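Local coordinates for protein mannan endo-1,6-alpha-mannosidase (Chaetomium thermophilum, PDB 6RY0) that probably cleaves alpha-1,6-mannosidic linkages and takes part in transferring GPI-anchored glycoproteins into the fungal cell wall, as a calcium-binding family 76 glycosidase, at residues Q154-T165 with S418-M426. Residues are numbered along the deposited sequence; the frame is centred on the assembly and turned at random.
Sequences QWLALAQAVWTT and SRGDPNAGM
The R419 guanidinium stacks on the Q154 amide, planes 25° apart, with Q154 OE1 over one face of the guanidinium and R419 NH2 3.2 Å from Q154 CD. No hydrogen bond joins them: OE1 meets NH2 at a poor angle, and NE2 and NH2 are both donors. Q154 NE2 serves the carbonyls of P148 and K152, while a water donates to OE1. That water accepts from W155 N and S418 OG beside the N-cap residue Q154; the W155 indole, oblique to S418 OG, donates through NE1 to P146 O. S418 chi1 of -170° turns OG from its own backbone N to the first helical turn, where it also accepts a nearly straight bond from L156 N (2.9 Å, 172°). Without the amide, as with an alanine here, R419 would probably lose its stacking partner and the water its OE1 acceptor. One turn on, Q160 OE1 receives D421 N in its carbonyl plane (2.8 Å). A424 CB packs on A161 CB (3.9 Å), and G425, whose backbone angles call for glycine, sets CA against the T164 and T165 methyls. The loop after helix 389-401 thus follows helix 155-167, whose other sides pack on helices 127-142 and 196-213, W155 reaching helix 99-108.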
loop_
_atom_site.group_PDB
_atom_site.type_symbol
_atom_site.label_atom_id
_atom_site.label_comp_id
_atom_site.label_asym_id
_atom_site.label_seq_id
_atom_site.Cartn_x
_atom_site.Cartn_y
_atom_site.Cartn_z
ATOM N N GLN A 154 11.932 0.047 -16.033
ATOM C CA GLN A 154 11.377 -1.254 -15.763
ATOM C C GLN A 154 10.914 -1.359 -14.311
ATOM O O GLN A 154 11.393 -0.626 -13.434
ATOM C CB GLN A 154 12.432 -2.321 -16.105
ATOM C CG GLN A 154 12.836 -2.315 -17.584
ATOM C CD GLN A 154 11.681 -2.654 -18.491
ATOM O OE1 GLN A 154 11.005 -3.667 -18.298
ATOM N NE2 GLN A 154 11.422 -1.810 -19.459
ATOM N N TRP A 155 9.971 -2.267 -14.027
ATOM C CA TRP A 155 9.349 -2.293 -12.718
ATOM C C TRP A 155 10.340 -2.504 -11.567
ATOM O O TRP A 155 10.331 -1.771 -10.581
ATOM C CB TRP A 155 8.228 -3.340 -12.640
ATOM C CG TRP A 155 7.201 -3.232 -13.711
ATOM C CD1 TRP A 155 6.745 -4.280 -14.457
ATOM C CD2 TRP A 155 6.436 -2.074 -14.108
ATOM N NE1 TRP A 155 5.753 -3.854 -15.299
ATOM C CE2 TRP A 155 5.543 -2.507 -15.112
ATOM C CE3 TRP A 155 6.419 -0.729 -13.739
ATOM C CZ2 TRP A 155 4.685 -1.629 -15.756
ATOM C CZ3 TRP A 155 5.568 0.145 -14.383
ATOM C CH2 TRP A 155 4.712 -0.307 -15.373
ATOM N N LEU A 156 11.195 -3.520 -11.674
ATOM C CA LEU A 156 12.148 -3.774 -10.620
ATOM C C LEU A 156 13.064 -2.549 -10.437
ATOM O O LEU A 156 13.332 -2.126 -9.313
ATOM C CB LEU A 156 12.977 -5.025 -10.904
ATOM C CG LEU A 156 14.114 -5.318 -9.906
ATOM C CD1 LEU A 156 13.596 -5.585 -8.523
ATOM C CD2 LEU A 156 14.946 -6.486 -10.391
ATOM N N ALA A 157 13.536 -1.984 -11.547
ATOM C CA ALA A 157 14.403 -0.816 -11.497
ATOM C C ALA A 157 13.737 0.368 -10.795
ATOM O O ALA A 157 14.409 1.136 -10.101
ATOM C CB ALA A 157 14.836 -0.416 -12.885
ATOM N N LEU A 158 12.442 0.550 -11.008
ATOM C CA LEU A 158 11.724 1.630 -10.335
ATOM C C LEU A 158 11.650 1.390 -8.839
ATOM O O LEU A 158 11.861 2.316 -8.035
ATOM C CB LEU A 158 10.322 1.785 -10.937
ATOM C CG LEU A 158 10.292 2.438 -12.327
ATOM C CD1 LEU A 158 8.970 2.178 -12.993
ATOM C CD2 LEU A 158 10.597 3.936 -12.233
ATOM N N ALA A 159 11.333 0.158 -8.428
ATOM C CA ALA A 159 11.343 -0.170 -7.004
ATOM C C ALA A 159 12.718 0.045 -6.388
ATOM O O ALA A 159 12.850 0.586 -5.293
ATOM C CB ALA A 159 10.870 -1.600 -6.814
ATOM N N GLN A 160 13.760 -0.399 -7.090
ATOM C CA GLN A 160 15.120 -0.193 -6.631
ATOM C C GLN A 160 15.475 1.278 -6.498
ATOM O O GLN A 160 16.195 1.659 -5.582
ATOM C CB GLN A 160 16.124 -0.839 -7.604
ATOM C CG GLN A 160 16.085 -2.343 -7.593
ATOM C CD GLN A 160 16.993 -2.916 -8.645
ATOM O OE1 GLN A 160 16.980 -2.489 -9.791
ATOM N NE2 GLN A 160 17.774 -3.906 -8.262
ATOM N N ALA A 161 14.979 2.120 -7.411
ATOM C CA ALA A 161 15.278 3.545 -7.340
ATOM C C ALA A 161 14.628 4.186 -6.129
ATOM O O ALA A 161 15.254 4.968 -5.424
ATOM C CB ALA A 161 14.827 4.238 -8.604
ATOM N N VAL A 162 13.368 3.852 -5.883
ATOM C CA VAL A 162 12.707 4.355 -4.682
ATOM C C VAL A 162 13.468 3.936 -3.439
ATOM O O VAL A 162 13.795 4.769 -2.592
ATOM C CB VAL A 162 11.217 3.942 -4.629
ATOM C CG1 VAL A 162 10.627 4.307 -3.281
ATOM C CG2 VAL A 162 10.457 4.586 -5.774
ATOM N N TRP A 163 13.767 2.652 -3.324
ATOM C CA TRP A 163 14.451 2.154 -2.153
ATOM C C TRP A 163 15.807 2.852 -1.976
ATOM O O TRP A 163 16.179 3.246 -0.875
ATOM C CB TRP A 163 14.611 0.625 -2.263
ATOM C CG TRP A 163 15.316 0.034 -1.056
ATOM C CD1 TRP A 163 14.734 -0.412 0.092
ATOM C CD2 TRP A 163 16.710 -0.108 -0.883
ATOM N NE1 TRP A 163 15.685 -0.814 0.975
ATOM C CE2 TRP A 163 16.916 -0.626 0.403
ATOM C CE3 TRP A 163 17.822 0.138 -1.706
ATOM C CZ2 TRP A 163 18.192 -0.879 0.898
ATOM C CZ3 TRP A 163 19.069 -0.110 -1.235
ATOM C CH2 TRP A 163 19.257 -0.604 0.064
ATOM N N THR A 164 16.564 2.981 -3.078
ATOM C CA THR A 164 17.887 3.570 -3.002
ATOM C C THR A 164 17.812 5.022 -2.532
ATOM O O THR A 164 18.605 5.450 -1.676
ATOM C CB THR A 164 18.601 3.444 -4.353
ATOM O OG1 THR A 164 18.848 2.065 -4.632
ATOM C CG2 THR A 164 19.926 4.193 -4.313
ATOM N N THR A 165 16.886 5.807 -3.057
ATOM C CA THR A 165 16.738 7.173 -2.607
ATOM C C THR A 165 16.336 7.228 -1.148
ATOM O O THR A 165 16.738 8.162 -0.427
ATOM C CB THR A 165 15.781 8.001 -3.475
ATOM O OG1 THR A 165 14.441 7.523 -3.344
ATOM C CG2 THR A 165 16.224 8.076 -4.926
ATOM N N SER A 418 10.937 -8.906 -15.034
ATOM C CA SER A 418 11.397 -7.529 -15.000
ATOM C C SER A 418 12.926 -7.486 -15.000
ATOM O O SER A 418 13.601 -8.534 -15.029
ATOM C CB SER A 418 10.750 -6.804 -13.812
ATOM O OG SER A 418 10.992 -5.410 -13.877
ATOM N N ARG A 419 13.457 -6.275 -15.038
ATOM C CA ARG A 419 14.897 -6.023 -15.062
ATOM C C ARG A 419 15.187 -4.893 -14.092
ATOM O O ARG A 419 14.379 -3.955 -13.935
ATOM C CB ARG A 419 15.393 -5.663 -16.471
ATOM C CG ARG A 419 15.167 -6.781 -17.489
ATOM C CD ARG A 419 15.675 -6.398 -18.883
ATOM N NE ARG A 419 14.956 -5.290 -19.509
ATOM C CZ ARG A 419 13.798 -5.393 -20.155
ATOM N NH1 ARG A 419 13.155 -6.549 -20.246
ATOM N NH2 ARG A 419 13.267 -4.315 -20.695
ATOM N N GLY A 420 16.337 -4.990 -13.427
ATOM C CA GLY A 420 16.785 -3.979 -12.492
ATOM C C GLY A 420 17.798 -3.020 -13.087
ATOM O O GLY A 420 18.015 -2.983 -14.291
ATOM N N ASP A 421 18.397 -2.220 -12.234
ATOM C CA ASP A 421 19.356 -1.199 -12.642
ATOM C C ASP A 421 20.293 -1.032 -11.458
ATOM O O ASP A 421 19.856 -0.580 -10.404
ATOM C CB ASP A 421 18.630 0.112 -12.941
ATOM C CG ASP A 421 19.542 1.283 -13.272
ATOM O OD1 ASP A 421 20.772 1.160 -13.210
ATOM O OD2 ASP A 421 18.992 2.377 -13.564
ATOM N N PRO A 422 21.599 -1.340 -11.579
ATOM C CA PRO A 422 22.513 -1.187 -10.431
ATOM C C PRO A 422 22.712 0.262 -10.022
ATOM O O PRO A 422 23.173 0.496 -8.901
ATOM C CB PRO A 422 23.820 -1.778 -10.933
ATOM C CG PRO A 422 23.751 -1.580 -12.395
ATOM C CD PRO A 422 22.302 -1.809 -12.768
ATOM N N ASN A 423 22.349 1.203 -10.884
ATOM C CA ASN A 423 22.433 2.625 -10.571
ATOM C C ASN A 423 21.062 3.250 -10.375
ATOM O O ASN A 423 20.945 4.479 -10.425
ATOM C CB ASN A 423 23.219 3.363 -11.628
ATOM C CG ASN A 423 24.687 2.971 -11.601
ATOM O OD1 ASN A 423 25.257 2.755 -10.510
ATOM N ND2 ASN A 423 25.289 2.934 -12.772
ATOM N N ALA A 424 20.048 2.453 -10.095
ATOM C CA ALA A 424 18.741 3.015 -9.767
ATOM C C ALA A 424 18.908 3.995 -8.615
ATOM O O ALA A 424 19.543 3.678 -7.624
ATOM C CB ALA A 424 17.824 1.890 -9.350
ATOM N N GLY A 425 18.341 5.187 -8.716
ATOM C CA GLY A 425 18.492 6.164 -7.636
ATOM C C GLY A 425 19.825 6.898 -7.557
ATOM O O GLY A 425 19.993 7.744 -6.658
ATOM N N MET A 426 20.748 6.640 -8.469
ATOM C CA MET A 426 22.115 7.181 -8.337
ATOM C C MET A 426 22.506 8.139 -9.424
ATOM O O MET A 426 23.677 8.447 -9.594
ATOM C CB MET A 426 23.132 6.055 -8.277
ATOM C CG MET A 426 23.041 5.250 -6.988
ATOM S SD MET A 426 23.428 6.153 -5.468
ATOM C CE MET A 426 24.948 7.010 -5.906
HETATM O O HOH W 1 9.731 -4.454 -16.053
#